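Local coordinates for probable mannosyltransferase KTR4 (Saccharomyces cerevisiae, PDB 5A07), which is a probable mannosyltransferase with a glycosyltransferase fold of the GT-A class, here holding guanosine-5'-diphosphate and a manganese ion, at residues S48-D51 with R52-E55; S275-D278 with F279-E282; T389-A392 with D393-R396. All coordinates share one frame; numbering follows the deposited sequence.

How the contacts relate
None of the three contacts closes a long loop, and none nests in or crosses another; each joins residues that follow directly along the chain. Contact 1 comes first, in the final turns of helix 43-53 near the start of the model. Contact 2 lies far on in sequence, in helix 272-282, yet the two touch, their centres 13 Å apart: Met50 meets Glu281 and Val280, and Leu53 meets Met277. Together they tie the N-terminal helix to helix 272-282. Contact 3 closes a tight turn after strand 384-386, its centre about 47 Å from that of contact 2, on the opposite side of the chain's centre.

Contact 1: S48-D51 with R52-E55; sequences SIMD and RLHE
Ser48 and Arg52, one helical turn apart, meet twice. The backbone N of Arg52 gives a nearly straight hydrogen bond to Ser48 O (3.1 Å), and its guanidinium returns to the same residue, NH1 donating to Ser48 OG at 3.1 Å. This second bond is bent (138° at the hydrogen), and the hydroxyl sits at the edge of the guanidinium, slightly off its plane. Two bends in the arginine chain make the reach possible: the one at chi2 lays CD 3.3 Å from Ser48 O, and the one at chi3 turns the guanidinium toward Ser48 OG.

Ile49 uses its two branches differently. CG1 lies near Arg52 NH1, whereas CG2 runs alongside Leu53 and touches CD1 at 4.0 Å. Its carbonyl accepts from Leu53 N (2.9 Å), a regular alpha-helical bond.

Met50 is bent at chi2 and chi3, and its sulfur lies beside Leu53 CD1.

At Asp51 the pattern tightens: its O accepts from His54 N (3.1 Å), only three residues on, with the donor 64° above the carbonyl plane. Glu55 then swings back, its CG placed between backbone N and carbonyl carbon (chi1 73°) and 3.5 Å from Asp51 O.

The apolar side of this turn faces the rest of the protein. Ile49 and Leu53 rest on Phe293 of helix 293-297, which the Arg52 side chain also touches. From the same helix Lys297 NZ donates a hydrogen bond to Leu53 O, while Met50 packs on Val280 and Glu281 of helix 272-282.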
loop_
_atom_site.group_PDB
_atom_site.type_symbol
_atom_site.label_atom_id
_atom_site.label_comp_id
_atom_site.label_asym_id
_atom_site.label_seq_id
_atom_site.Cartn_x
_atom_site.Cartn_y
_atom_site.Cartn_z
ATOM N N SER B 48 25.674 -5.117 -10.619
ATOM C CA SER B 48 24.563 -5.484 -11.478
ATOM C C SER B 48 23.213 -4.799 -10.998
ATOM O O SER B 48 22.440 -4.300 -11.805
ATOM C CB SER B 48 24.436 -6.998 -11.452
ATOM O OG SER B 48 23.107 -7.376 -11.726
ATOM N N ILE B 49 22.992 -4.742 -9.683
ATOM C CA ILE B 49 21.786 -4.078 -9.163
ATOM C C ILE B 49 21.807 -2.606 -9.486
ATOM O O ILE B 49 20.817 -2.043 -10.019
ATOM C CB ILE B 49 21.643 -4.304 -7.668
ATOM C CG1 ILE B 49 21.320 -5.804 -7.445
ATOM C CG2 ILE B 49 20.543 -3.386 -7.131
ATOM C CD1 ILE B 49 21.354 -6.231 -6.001
ATOM N N MET B 50 22.971 -1.969 -9.252
ATOM C CA MET B 50 23.128 -0.553 -9.600
ATOM C C MET B 50 22.965 -0.239 -11.074
ATOM O O MET B 50 22.392 0.788 -11.409
ATOM C CB MET B 50 24.440 0.046 -9.075
ATOM C CG MET B 50 24.554 -0.059 -7.568
ATOM S SD MET B 50 23.241 0.805 -6.636
ATOM C CE MET B 50 23.654 2.456 -7.073
ATOM N N ASP B 51 23.402 -1.129 -11.948
ATOM C CA ASP B 51 23.201 -0.916 -13.367
ATOM C C ASP B 51 21.703 -0.936 -13.648
ATOM O O ASP B 51 21.200 -0.076 -14.359
ATOM C CB ASP B 51 23.858 -2.046 -14.213
ATOM C CG ASP B 51 25.402 -1.958 -14.250
ATOM O OD1 ASP B 51 25.954 -0.872 -14.021
ATOM O OD2 ASP B 51 26.045 -2.987 -14.528
ATOM N N ARG B 52 21.003 -1.922 -13.116
ATOM C CA ARG B 52 19.545 -1.985 -13.390
ATOM C C ARG B 52 18.836 -0.754 -12.848
ATOM O O ARG B 52 17.941 -0.246 -13.490
ATOM C CB ARG B 52 18.933 -3.221 -12.754
ATOM C CG ARG B 52 19.116 -4.397 -13.667
ATOM C CD ARG B 52 19.651 -5.581 -12.932
ATOM N NE ARG B 52 18.651 -6.265 -12.144
ATOM C CZ ARG B 52 18.941 -7.083 -11.126
ATOM N NH1 ARG B 52 20.210 -7.331 -10.723
ATOM N NH2 ARG B 52 17.950 -7.658 -10.500
ATOM N N LEU B 53 19.287 -0.234 -11.715
ATOM C CA LEU B 53 18.589 0.933 -11.099
ATOM C C LEU B 53 18.836 2.229 -11.850
ATOM O O LEU B 53 18.140 3.212 -11.610
ATOM C CB LEU B 53 18.993 1.106 -9.676
ATOM C CG LEU B 53 18.437 0.046 -8.745
ATOM C CD1 LEU B 53 18.953 0.312 -7.350
ATOM C CD2 LEU B 53 16.941 0.008 -8.773
ATOM N N HIS B 54 19.778 2.187 -12.808
ATOM C CA HIS B 54 20.202 3.337 -13.582
ATOM C C HIS B 54 19.939 3.283 -15.069
ATOM O O HIS B 54 20.368 4.163 -15.787
ATOM C CB HIS B 54 21.692 3.650 -13.288
ATOM C CG HIS B 54 21.903 4.098 -11.878
ATOM N ND1 HIS B 54 21.507 5.341 -11.443
ATOM C CD2 HIS B 54 22.348 3.453 -10.784
ATOM C CE1 HIS B 54 21.756 5.467 -10.152
ATOM N NE2 HIS B 54 22.269 4.329 -9.727
ATOM N N GLU B 55 19.167 2.304 -15.512
ATOM C CA GLU B 55 18.738 2.278 -16.856
ATOM C C GLU B 55 17.242 1.883 -16.967
ATOM O O GLU B 55 16.776 1.111 -16.148
ATOM C CB GLU B 55 19.623 1.289 -17.640
ATOM C CG GLU B 55 19.351 -0.186 -17.320
ATOM C CD GLU B 55 20.490 -1.165 -17.708
ATOM O OE1 GLU B 55 21.419 -0.718 -18.396
ATOM O OE2 GLU B 55 20.472 -2.372 -17.281
#

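Contact 2: S275-D278 with F279-E282; sequences STMD and FVEE
Asp278 and Glu281 reach across each other with their carboxylate planes 63° apart, and OD1 of the first lies 3.8 Å from OE1 of the second. Two acidic groups so near probably raise each other's proton affinity. The glutamate is held back by a bend at chi2 (137°), which lays its CD 3.4 Å from Met277 O, the same carbonyl that accepts a straight helical bond from Glu281 N.

Met277 and Val280 lie side by side and point the same way, meeting through CE and CG2 at 4.2 Å. Phe279 diverges: with CG anti to the backbone N (chi1 173°), its ring leads away from the preceding turn. The extended side chain of Glu282 runs back past the carbonyl of Asp278, whose O accepts both from Glu282 N (3.2 Å) and from a water (2.8 Å) that also donates to Glu282 OE2, so water and backbone together link the two residues.

The acidic residues lie at the more exposed side of the helix, while Thr276, Met277, Phe279 and Val280 are buried. Phe279 meets Tyr337 and Tyr340 of helix 332-344, Thr276 OG1 is bonded to Leu272 O and Tyr337 OH, Val280 touches Leu364 of helix 354-365, and Met277, Val280 and Glu281 meet helix 43-53.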
loop_
_atom_site.group_PDB
_atom_site.type_symbol
_atom_site.label_atom_id
_atom_site.label_comp_id
_atom_site.label_asym_id
_atom_site.label_seq_id
_atom_site.Cartn_x
_atom_site.Cartn_y
_atom_site.Cartn_z
ATOM N N SER B 275 16.376 11.396 -5.003
ATOM C CA SER B 275 16.839 11.365 -3.614
ATOM C C SER B 275 17.013 9.962 -3.086
ATOM O O SER B 275 17.925 9.665 -2.311
ATOM C CB SER B 275 15.888 12.126 -2.670
ATOM O OG SER B 275 15.687 13.429 -3.129
ATOM N N THR B 276 16.096 9.072 -3.472
ATOM C CA THR B 276 16.168 7.721 -2.979
ATOM C C THR B 276 17.393 7.021 -3.577
ATOM O O THR B 276 18.063 6.251 -2.889
ATOM C CB THR B 276 14.885 6.962 -3.375
ATOM O OG1 THR B 276 13.722 7.514 -2.728
ATOM C CG2 THR B 276 15.013 5.493 -3.018
ATOM N N MET B 277 17.739 7.340 -4.837
ATOM C CA MET B 277 19.001 6.786 -5.413
ATOM C C MET B 277 20.263 7.306 -4.683
ATOM O O MET B 277 21.193 6.515 -4.433
ATOM C CB MET B 277 19.080 7.090 -6.904
ATOM C CG MET B 277 18.089 6.262 -7.708
ATOM S SD MET B 277 18.306 4.503 -7.556
ATOM C CE MET B 277 17.163 4.043 -6.235
ATOM N N ASP B 278 20.258 8.581 -4.288
ATOM C CA ASP B 278 21.366 9.123 -3.470
ATOM C C ASP B 278 21.430 8.345 -2.185
ATOM O O ASP B 278 22.491 7.912 -1.786
ATOM C CB ASP B 278 21.184 10.616 -3.141
ATOM C CG ASP B 278 21.373 11.529 -4.347
ATOM O OD1 ASP B 278 22.019 11.107 -5.314
ATOM O OD2 ASP B 278 20.821 12.643 -4.356
ATOM N N PHE B 279 20.288 8.081 -1.532
ATOM C CA PHE B 279 20.363 7.315 -0.296
ATOM C C PHE B 279 20.925 5.917 -0.510
ATOM O O PHE B 279 21.723 5.422 0.286
ATOM C CB PHE B 279 18.942 7.217 0.346
ATOM C CG PHE B 279 18.864 6.316 1.523
ATOM C CD1 PHE B 279 19.178 6.784 2.789
ATOM C CD2 PHE B 279 18.381 5.053 1.402
ATOM C CE1 PHE B 279 19.106 5.933 3.898
ATOM C CE2 PHE B 279 18.296 4.201 2.491
ATOM C CZ PHE B 279 18.618 4.662 3.746
ATOM N N VAL B 280 20.479 5.267 -1.576
ATOM C CA VAL B 280 20.941 3.898 -1.873
ATOM C C VAL B 280 22.457 3.853 -2.196
ATOM O O VAL B 280 23.121 2.936 -1.771
ATOM C CB VAL B 280 20.119 3.295 -3.044
ATOM C CG1 VAL B 280 20.807 2.124 -3.665
ATOM C CG2 VAL B 280 18.727 2.891 -2.557
ATOM N N GLU B 281 22.963 4.828 -2.959
ATOM C CA GLU B 281 24.432 4.931 -3.204
ATOM C C GLU B 281 25.175 5.008 -1.877
ATOM O O GLU B 281 26.158 4.344 -1.727
ATOM C CB GLU B 281 24.774 6.104 -4.165
ATOM C CG GLU B 281 24.580 5.728 -5.646
ATOM C CD GLU B 281 23.888 6.788 -6.543
ATOM O OE1 GLU B 281 23.997 8.029 -6.263
ATOM O OE2 GLU B 281 23.203 6.374 -7.538
ATOM N N GLU B 282 24.683 5.762 -0.890
ATOM C CA GLU B 282 25.317 5.816 0.447
ATOM C C GLU B 282 25.123 4.576 1.302
ATOM O O GLU B 282 25.862 4.368 2.223
ATOM C CB GLU B 282 24.822 7.037 1.254
ATOM C CG GLU B 282 25.157 8.385 0.615
ATOM C CD GLU B 282 24.361 9.557 1.247
ATOM O OE1 GLU B 282 24.159 9.555 2.481
ATOM O OE2 GLU B 282 23.908 10.475 0.520
HETATM O O HOH W 1 24.845 9.282 -2.260
#

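Contact 3: T389-A392 with D393-R396; sequences TCPA and DSDR
Ser394 closes one turn and opens another, with Pro391 as its partner in the first. Pro391 to Ser394 forms a type I beta turn, and the serine hydroxyl then forms an ST turn by accepting from the backbone N two residues on, so two turn motifs share a single residue. In the first, Ser394 N donates to Pro391 O at 3.1 Å, with the donor 46° above the carbonyl plane instead of on a lone pair. In the second, Ser394 OG accepts from the backbone N of Arg396 at 2.9 Å, nearly straight at 164°.

The serine torsion serves this second bond: OG is anti to its own backbone N (chi1 162°), beside the carbonyl carbon, and thus faces the chain that follows. The same hydroxyl lies 3.8 Å from CB of Cys390, and the CB of Ser394 rests 4.0 Å from CD of Pro391.

Cys390 points into the bend, with its SG 4.3 Å from CB of Arg396 and its side chain also touching Cys397. It takes no part in the three disulfides of the chain, although one of them, Cys387 with Cys401, brackets the part of this surface loop that holds both turns.

Arg396 anchors the far end: NH1 bonds to Lys240 O and NH2 to Asp376 O. A water in the guanidinium plane accepts from Arg396 NH2 at 2.8 Å and makes a weak bond to Thr389 O at 3.0 Å.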
loop_
_atom_site.group_PDB
_atom_site.type_symbol
_atom_site.label_atom_id
_atom_site.label_comp_id
_atom_site.label_asym_id
_atom_site.label_seq_id
_atom_site.Cartn_x
_atom_site.Cartn_y
_atom_site.Cartn_z
ATOM N N THR B 389 -12.532 -13.789 -9.560
ATOM C CA THR B 389 -13.490 -14.703 -10.091
ATOM C C THR B 389 -13.544 -15.962 -9.218
ATOM O O THR B 389 -12.492 -16.477 -8.797
ATOM C CB THR B 389 -13.078 -15.081 -11.520
ATOM O OG1 THR B 389 -13.178 -13.945 -12.378
ATOM C CG2 THR B 389 -13.967 -16.222 -12.068
ATOM N N CYS B 390 -14.767 -16.400 -8.886
ATOM C CA CYS B 390 -15.020 -17.611 -8.108
ATOM C C CYS B 390 -15.372 -18.798 -9.030
ATOM O O CYS B 390 -15.850 -18.573 -10.147
ATOM C CB CYS B 390 -16.274 -17.409 -7.219
ATOM S SG CYS B 390 -15.986 -16.073 -6.051
ATOM N N PRO B 391 -15.205 -20.018 -8.542
ATOM C CA PRO B 391 -15.777 -21.195 -9.224
ATOM C C PRO B 391 -17.271 -21.086 -9.303
ATOM O O PRO B 391 -17.901 -20.428 -8.480
ATOM C CB PRO B 391 -15.384 -22.377 -8.310
ATOM C CG PRO B 391 -14.222 -21.891 -7.513
ATOM C CD PRO B 391 -14.468 -20.413 -7.318
ATOM N N ALA B 392 -17.854 -21.710 -10.319
ATOM C CA ALA B 392 -19.308 -21.595 -10.589
ATOM C C ALA B 392 -20.198 -21.955 -9.421
ATOM O O ALA B 392 -21.241 -21.331 -9.232
ATOM C CB ALA B 392 -19.716 -22.420 -11.829
ATOM N N ASP B 393 -19.849 -22.892 -8.585
ATOM C CA ASP B 393 -20.868 -23.069 -7.561
ATOM C C ASP B 393 -20.538 -22.470 -6.191
ATOM O O ASP B 393 -21.005 -22.940 -5.164
ATOM C CB ASP B 393 -21.432 -24.496 -7.583
ATOM C CG ASP B 393 -22.514 -24.680 -8.749
ATOM O OD1 ASP B 393 -23.424 -23.805 -8.924
ATOM O OD2 ASP B 393 -22.424 -25.673 -9.521
ATOM N N SER B 394 -19.785 -21.366 -6.206
ATOM C CA SER B 394 -19.280 -20.787 -4.982
ATOM C C SER B 394 -20.091 -19.573 -4.687
ATOM O O SER B 394 -20.370 -18.763 -5.537
ATOM C CB SER B 394 -17.830 -20.354 -5.169
ATOM O OG SER B 394 -17.431 -19.448 -4.171
ATOM N N ASP B 395 -20.337 -19.372 -3.422
ATOM C CA ASP B 395 -20.959 -18.149 -2.975
ATOM C C ASP B 395 -19.904 -17.256 -2.203
ATOM O O ASP B 395 -20.273 -16.450 -1.353
ATOM C CB ASP B 395 -22.115 -18.561 -2.038
ATOM C CG ASP B 395 -21.608 -19.313 -0.799
ATOM O OD1 ASP B 395 -20.449 -19.847 -0.793
ATOM O OD2 ASP B 395 -22.357 -19.388 0.183
ATOM N N ARG B 396 -18.613 -17.453 -2.453
ATOM C CA ARG B 396 -17.613 -16.726 -1.679
ATOM C C ARG B 396 -17.721 -15.191 -1.857
ATOM O O ARG B 396 -17.600 -14.444 -0.876
ATOM C CB ARG B 396 -16.215 -17.247 -1.947
ATOM C CG ARG B 396 -15.195 -16.843 -0.917
ATOM C CD ARG B 396 -13.774 -17.209 -1.398
ATOM N NE ARG B 396 -13.267 -16.378 -2.490
ATOM C CZ ARG B 396 -12.633 -15.200 -2.346
ATOM N NH1 ARG B 396 -12.435 -14.653 -1.162
ATOM N NH2 ARG B 396 -12.169 -14.555 -3.406
HETATM O O HOH W 2 -12.792 -15.480 -6.026
#